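Long-range contacts in nucleocapsid protein (Schmallenberg virus, PDB 4JNG), which encapsidates the viral RNA genome as an oligomer, protecting it from nucleases and forming the helical nucleocapsid that serves as template for transcription and replication: residues Phe18-Gly23 with Ala148-Asp153; Phe155-Leu160 with Thr199-Ala204. All blocks are in the same frame, centred on the assembly; numbering follows the deposited sequence.

Contact 1 (Phe18-Gly23 with Ala148-Asp153). With nucleotides of chain A.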
# COMPACT_ATOMS: atom_id res chain seq x y z
N PHE B 18 5.82 -24.48 -23.52
CA PHE B 18 6.39 -25.02 -22.29
C PHE B 18 5.72 -26.33 -21.88
O PHE B 18 4.52 -26.37 -21.61
CB PHE B 18 6.30 -23.97 -21.17
CG PHE B 18 6.81 -24.45 -19.85
CD1 PHE B 18 8.15 -24.80 -19.70
CD2 PHE B 18 5.97 -24.56 -18.76
CE1 PHE B 18 8.63 -25.26 -18.49
CE2 PHE B 18 6.45 -25.01 -17.54
CZ PHE B 18 7.77 -25.36 -17.40
N ASN B 19 6.50 -27.41 -21.87
CA ASN B 19 6.06 -28.70 -21.38
C ASN B 19 6.89 -29.03 -20.13
O ASN B 19 8.07 -29.36 -20.25
CB ASN B 19 6.25 -29.76 -22.47
CG ASN B 19 6.00 -31.18 -21.98
OD1 ASN B 19 5.75 -31.42 -20.79
ND2 ASN B 19 6.07 -32.13 -22.90
N PRO B 20 6.27 -28.95 -18.94
CA PRO B 20 6.95 -29.12 -17.66
C PRO B 20 7.74 -30.44 -17.55
O PRO B 20 8.77 -30.48 -16.87
CB PRO B 20 5.82 -29.11 -16.64
CG PRO B 20 4.67 -28.45 -17.30
CD PRO B 20 4.82 -28.68 -18.77
N GLU B 21 7.24 -31.49 -18.20
CA GLU B 21 7.90 -32.79 -18.20
C GLU B 21 9.26 -32.72 -18.88
O GLU B 21 10.24 -33.29 -18.40
CB GLU B 21 7.02 -33.86 -18.88
CG GLU B 21 5.63 -34.04 -18.26
CD GLU B 21 5.65 -34.62 -16.86
OE1 GLU B 21 6.68 -35.20 -16.46
OE2 GLU B 21 4.63 -34.50 -16.14
N VAL B 22 9.34 -31.99 -20.00
CA VAL B 22 10.60 -31.80 -20.70
C VAL B 22 11.51 -30.83 -19.95
O VAL B 22 12.72 -31.02 -19.89
CB VAL B 22 10.40 -31.32 -22.16
CG1 VAL B 22 11.71 -30.90 -22.79
CG2 VAL B 22 9.75 -32.43 -22.97
N GLY B 23 10.92 -29.79 -19.36
CA GLY B 23 11.67 -28.87 -18.51
C GLY B 23 12.30 -29.58 -17.32
O GLY B 23 13.46 -29.34 -16.96
N ALA B 148 4.28 -27.48 -7.90
CA ALA B 148 3.82 -28.86 -7.94
C ALA B 148 2.61 -29.05 -8.87
O ALA B 148 2.38 -30.15 -9.38
CB ALA B 148 3.48 -29.36 -6.54
N GLU B 149 1.85 -27.98 -9.09
CA GLU B 149 0.69 -28.02 -10.01
C GLU B 149 1.06 -28.31 -11.48
O GLU B 149 0.20 -28.68 -12.28
CB GLU B 149 -0.14 -26.73 -9.88
CG GLU B 149 0.43 -25.49 -10.57
CD GLU B 149 1.66 -24.90 -9.90
OE1 GLU B 149 1.94 -25.17 -8.71
OE2 GLU B 149 2.35 -24.14 -10.60
N MET B 150 2.33 -28.16 -11.83
CA MET B 150 2.85 -28.61 -13.12
C MET B 150 2.85 -30.14 -13.28
O MET B 150 3.06 -30.64 -14.39
CB MET B 150 4.29 -28.14 -13.30
CG MET B 150 4.52 -26.64 -13.32
SD MET B 150 6.23 -26.28 -13.80
CE MET B 150 7.15 -26.56 -12.29
N PHE B 151 2.67 -30.88 -12.19
CA PHE B 151 2.72 -32.34 -12.23
C PHE B 151 1.54 -32.96 -11.48
O PHE B 151 1.71 -33.67 -10.49
CB PHE B 151 4.05 -32.84 -11.62
CG PHE B 151 5.26 -32.18 -12.22
CD1 PHE B 151 5.63 -32.45 -13.52
CD2 PHE B 151 6.02 -31.29 -11.48
CE1 PHE B 151 6.74 -31.83 -14.08
CE2 PHE B 151 7.13 -30.68 -12.02
CZ PHE B 151 7.48 -30.95 -13.33
N LEU B 152 0.33 -32.69 -11.95
CA LEU B 152 -0.87 -33.29 -11.35
C LEU B 152 -0.80 -34.83 -11.32
O LEU B 152 -1.25 -35.44 -10.35
CB LEU B 152 -2.13 -32.79 -12.08
CG LEU B 152 -2.90 -31.55 -11.57
CD1 LEU B 152 -2.23 -30.77 -10.44
CD2 LEU B 152 -3.22 -30.61 -12.73
N ASP B 153 -0.21 -35.45 -12.34
CA ASP B 153 -0.06 -36.91 -12.38
C ASP B 153 0.82 -37.45 -11.24
O ASP B 153 0.44 -38.41 -10.56
CB ASP B 153 0.53 -37.34 -13.74
CG ASP B 153 0.73 -38.85 -13.85
OD1 ASP B 153 1.59 -39.41 -13.14
OD2 ASP B 153 0.03 -39.48 -14.68
P U A 22 -1.80 -23.72 -23.70
OP1 U A 22 -1.32 -24.27 -24.99
OP2 U A 22 -3.25 -23.53 -23.47
O5' U A 22 -1.19 -24.62 -22.53
C5' U A 22 -1.72 -24.55 -21.20
C4' U A 22 -0.73 -25.15 -20.23
O4' U A 22 -0.40 -26.49 -20.64
C3' U A 22 0.59 -24.40 -20.08
O3' U A 22 0.71 -24.02 -18.72
C2' U A 22 1.66 -25.40 -20.53
O2' U A 22 2.86 -25.36 -19.77
C1' U A 22 0.95 -26.74 -20.33
N1 U A 22 1.44 -27.80 -21.23
C2 U A 22 1.85 -28.99 -20.66
O2 U A 22 1.81 -29.20 -19.46
N3 U A 22 2.30 -29.92 -21.55
C4 U A 22 2.39 -29.80 -22.92
O4 U A 22 2.82 -30.74 -23.59
C5 U A 22 1.94 -28.54 -23.43
C6 U A 22 1.49 -27.60 -22.59

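Contact 2 (Phe155-Leu160 with Thr199-Ala204)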
# COMPACT_ATOMS: atom_id res chain seq x y z
N PHE B 155 1.68 -35.95 -8.41
CA PHE B 155 1.20 -35.60 -7.08
C PHE B 155 -0.28 -35.94 -6.89
O PHE B 155 -0.95 -35.38 -6.02
CB PHE B 155 1.45 -34.12 -6.78
CG PHE B 155 2.91 -33.75 -6.75
CD1 PHE B 155 3.72 -34.13 -5.68
CD2 PHE B 155 3.48 -33.02 -7.78
CE1 PHE B 155 5.06 -33.79 -5.64
CE2 PHE B 155 4.82 -32.68 -7.76
CZ PHE B 155 5.62 -33.06 -6.68
N ASP B 156 -0.78 -36.88 -7.70
CA ASP B 156 -2.12 -37.43 -7.53
C ASP B 156 -3.15 -36.33 -7.27
O ASP B 156 -3.86 -36.37 -6.27
CB ASP B 156 -2.11 -38.46 -6.39
CG ASP B 156 -1.28 -39.69 -6.71
OD1 ASP B 156 -1.38 -40.21 -7.84
OD2 ASP B 156 -0.53 -40.14 -5.82
N PHE B 157 -3.17 -35.35 -8.16
CA PHE B 157 -4.14 -34.24 -8.16
C PHE B 157 -4.13 -33.32 -6.93
O PHE B 157 -4.94 -32.40 -6.86
CB PHE B 157 -5.57 -34.78 -8.38
CG PHE B 157 -5.89 -35.07 -9.82
CD1 PHE B 157 -6.11 -34.03 -10.71
CD2 PHE B 157 -5.99 -36.38 -10.28
CE1 PHE B 157 -6.42 -34.29 -12.04
CE2 PHE B 157 -6.29 -36.64 -11.60
CZ PHE B 157 -6.51 -35.60 -12.48
N TYR B 158 -3.23 -33.52 -5.98
CA TYR B 158 -3.29 -32.76 -4.73
C TYR B 158 -3.16 -31.24 -4.89
O TYR B 158 -3.90 -30.49 -4.25
CB TYR B 158 -2.29 -33.29 -3.69
CG TYR B 158 -2.80 -34.52 -2.99
CD1 TYR B 158 -3.98 -34.48 -2.25
CD2 TYR B 158 -2.14 -35.74 -3.09
CE1 TYR B 158 -4.47 -35.61 -1.61
CE2 TYR B 158 -2.62 -36.87 -2.45
CZ TYR B 158 -3.79 -36.80 -1.71
OH TYR B 158 -4.28 -37.91 -1.08
N PRO B 159 -2.23 -30.77 -5.75
CA PRO B 159 -2.08 -29.32 -5.90
C PRO B 159 -3.34 -28.63 -6.43
O PRO B 159 -3.63 -27.51 -6.04
CB PRO B 159 -0.92 -29.19 -6.90
CG PRO B 159 -0.18 -30.47 -6.80
CD PRO B 159 -1.21 -31.51 -6.50
N LEU B 160 -4.07 -29.31 -7.30
CA LEU B 160 -5.35 -28.82 -7.82
C LEU B 160 -6.38 -28.61 -6.72
O LEU B 160 -6.97 -27.54 -6.62
CB LEU B 160 -5.92 -29.78 -8.86
CG LEU B 160 -7.36 -29.50 -9.30
CD1 LEU B 160 -7.51 -28.12 -9.91
CD2 LEU B 160 -7.82 -30.57 -10.28
N THR B 199 -13.61 -38.75 -10.74
CA THR B 199 -13.68 -39.67 -9.59
C THR B 199 -12.41 -39.62 -8.75
O THR B 199 -12.48 -39.54 -7.52
CB THR B 199 -13.93 -41.13 -10.06
OG1 THR B 199 -15.13 -41.19 -10.85
CG2 THR B 199 -14.06 -42.08 -8.88
N GLU B 200 -11.26 -39.67 -9.41
CA GLU B 200 -9.96 -39.49 -8.75
C GLU B 200 -9.88 -38.13 -8.07
O GLU B 200 -9.41 -38.02 -6.94
CB GLU B 200 -8.80 -39.62 -9.74
CG GLU B 200 -7.97 -40.90 -9.61
CD GLU B 200 -8.64 -42.12 -10.22
OE1 GLU B 200 -9.89 -42.21 -10.18
OE2 GLU B 200 -7.91 -43.00 -10.73
N ILE B 201 -10.35 -37.09 -8.76
CA ILE B 201 -10.24 -35.72 -8.27
C ILE B 201 -11.11 -35.53 -7.04
O ILE B 201 -10.66 -34.99 -6.03
CB ILE B 201 -10.60 -34.68 -9.35
CG1 ILE B 201 -9.62 -34.78 -10.53
CG2 ILE B 201 -10.55 -33.26 -8.78
CD1 ILE B 201 -10.12 -34.14 -11.80
N LYS B 202 -12.36 -35.99 -7.13
CA LYS B 202 -13.29 -35.91 -6.00
C LYS B 202 -12.73 -36.70 -4.81
O LYS B 202 -12.86 -36.28 -3.66
CB LYS B 202 -14.68 -36.43 -6.38
CG LYS B 202 -15.83 -35.59 -5.85
CD LYS B 202 -15.77 -35.40 -4.35
CE LYS B 202 -17.09 -34.89 -3.79
NZ LYS B 202 -17.45 -33.55 -4.32
N ALA B 203 -12.11 -37.85 -5.09
CA ALA B 203 -11.45 -38.64 -4.06
C ALA B 203 -10.36 -37.84 -3.36
O ALA B 203 -10.39 -37.68 -2.15
CB ALA B 203 -10.88 -39.93 -4.64
N ALA B 204 -9.41 -37.31 -4.14
CA ALA B 204 -8.31 -36.50 -3.58
C ALA B 204 -8.79 -35.21 -2.91
O ALA B 204 -8.22 -34.77 -1.91
CB ALA B 204 -7.29 -36.19 -4.67

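Contact 1 (Phe18-Gly23 with Ala148-Asp153)
At the RNA-binding cleft, Phe18, just before helix 20-31, and Pro20, its first residue, pack on Met150 and Phe151, where a short 3-10 turn gives way to loop. The contact is largely apolar, and no hydrogen bond joins the two segments. With CG anti to the backbone N (chi1 178°), the Phe18 ring reaches out so that its edge meets Met150 SD, 4.0 Å from CE2, as an in-plane Met-aromatic contact; the two side chains cross at about a right angle. Further along, Pro20 CB rests against Met150 CB at 3.8 Å and is equally close to Phe151 CE1. Met150 CB in turn lies over the centre of the Phe151 ring. The edge of that ring faces oxygen: Glu21 OE2 is 3.5 Å from Phe151 CD1, and Pro20 O lies near CE1. The Glu21 carboxylate is turned 70° from the ring, and its OE1 forms a salt bridge with Arg102 NH2 of helix 93-110. Asn19 is the N-cap of helix 20-31; its OD1 accepts a capping bond from Glu21 N at 3.0 Å, the N lying 40° out of the carbonyl plane. The RNA meets the residues that lead into this helix: O2' of U22 of chain A donates to Phe18 O over 2.7 Å, and its base atom O2 approaches Pro20 CD to 3.1 Å. Arg95, an RNA-binding residue, makes a cation-pi contact with Phe18.

Contact 2 (Phe155-Leu160 with Thr199-Ala204)
Phe157 and Ile201 form the centre of this contact through a CH-pi interaction. Ile201 CG1 stands over the middle of the Phe157 ring, 3.5 Å from its centroid and 10° off the ring normal, so that all six ring carbons lie within about 4 Å of it. The branch continues toward one side of the ring, where Ile201 CD1 comes to 3.7 Å from Phe157 CE1. Ile201 CG1 is anti to its own carbonyl carbon (chi1 -63°), while CG2 is anti to the backbone N and meets another partner, Leu160 CD2, at 4.1 Å.

Further packing gathers round the small side chain of Ala204. Its CB is 4.3 Å from Phe157 CB and 4.2 Å from Tyr158 CE1, and the backbone oxygen of Asp156 lies against the same methyl. Glu200 adds only its CB, near Phe157 CE2, before its side chain leads away. Beyond the two segments, Phe157 stacks with Tyr185, and Arg223 of a second subunit packs on both Leu160 and Ile201, placing this seam beside an intersubunit contact.

No hydrogen bond crosses between the two segments. Tyr158 N donates to Phe155 O at 2.9 Å, closing a type I' beta turn in which Asp156 and Phe157 both have positive phi. Phe157 is also the N-cap residue of helix 158-168, and the contact joins this turn-to-helix junction to one side of helix 198-209, in the predominantly helical fold of the orthobunyavirus nucleoprotein.

In the fold
From the N terminus, the chain enters contact 1 at the start of helix 20-31 and returns to it only after 124 residues, which include the two-stranded sheet and helix 93-110. Contact 2 opens just after contact 1 closes and joins the start of helix 158-168 to helix 198-209, with helices 177-181 and 190-196 in the loop between. The two closures therefore follow in series, neither nested nor crossed. Their centres lie about 15 Å apart, and their neighbouring segments, 148-153 and 155-160, touch: Leu152 O probably accepts a hydrogen bond from Phe157 N, and Glu149 packs on Pro159. Together they link the RNA-contacting N-terminal part of the chain to helix 198-209.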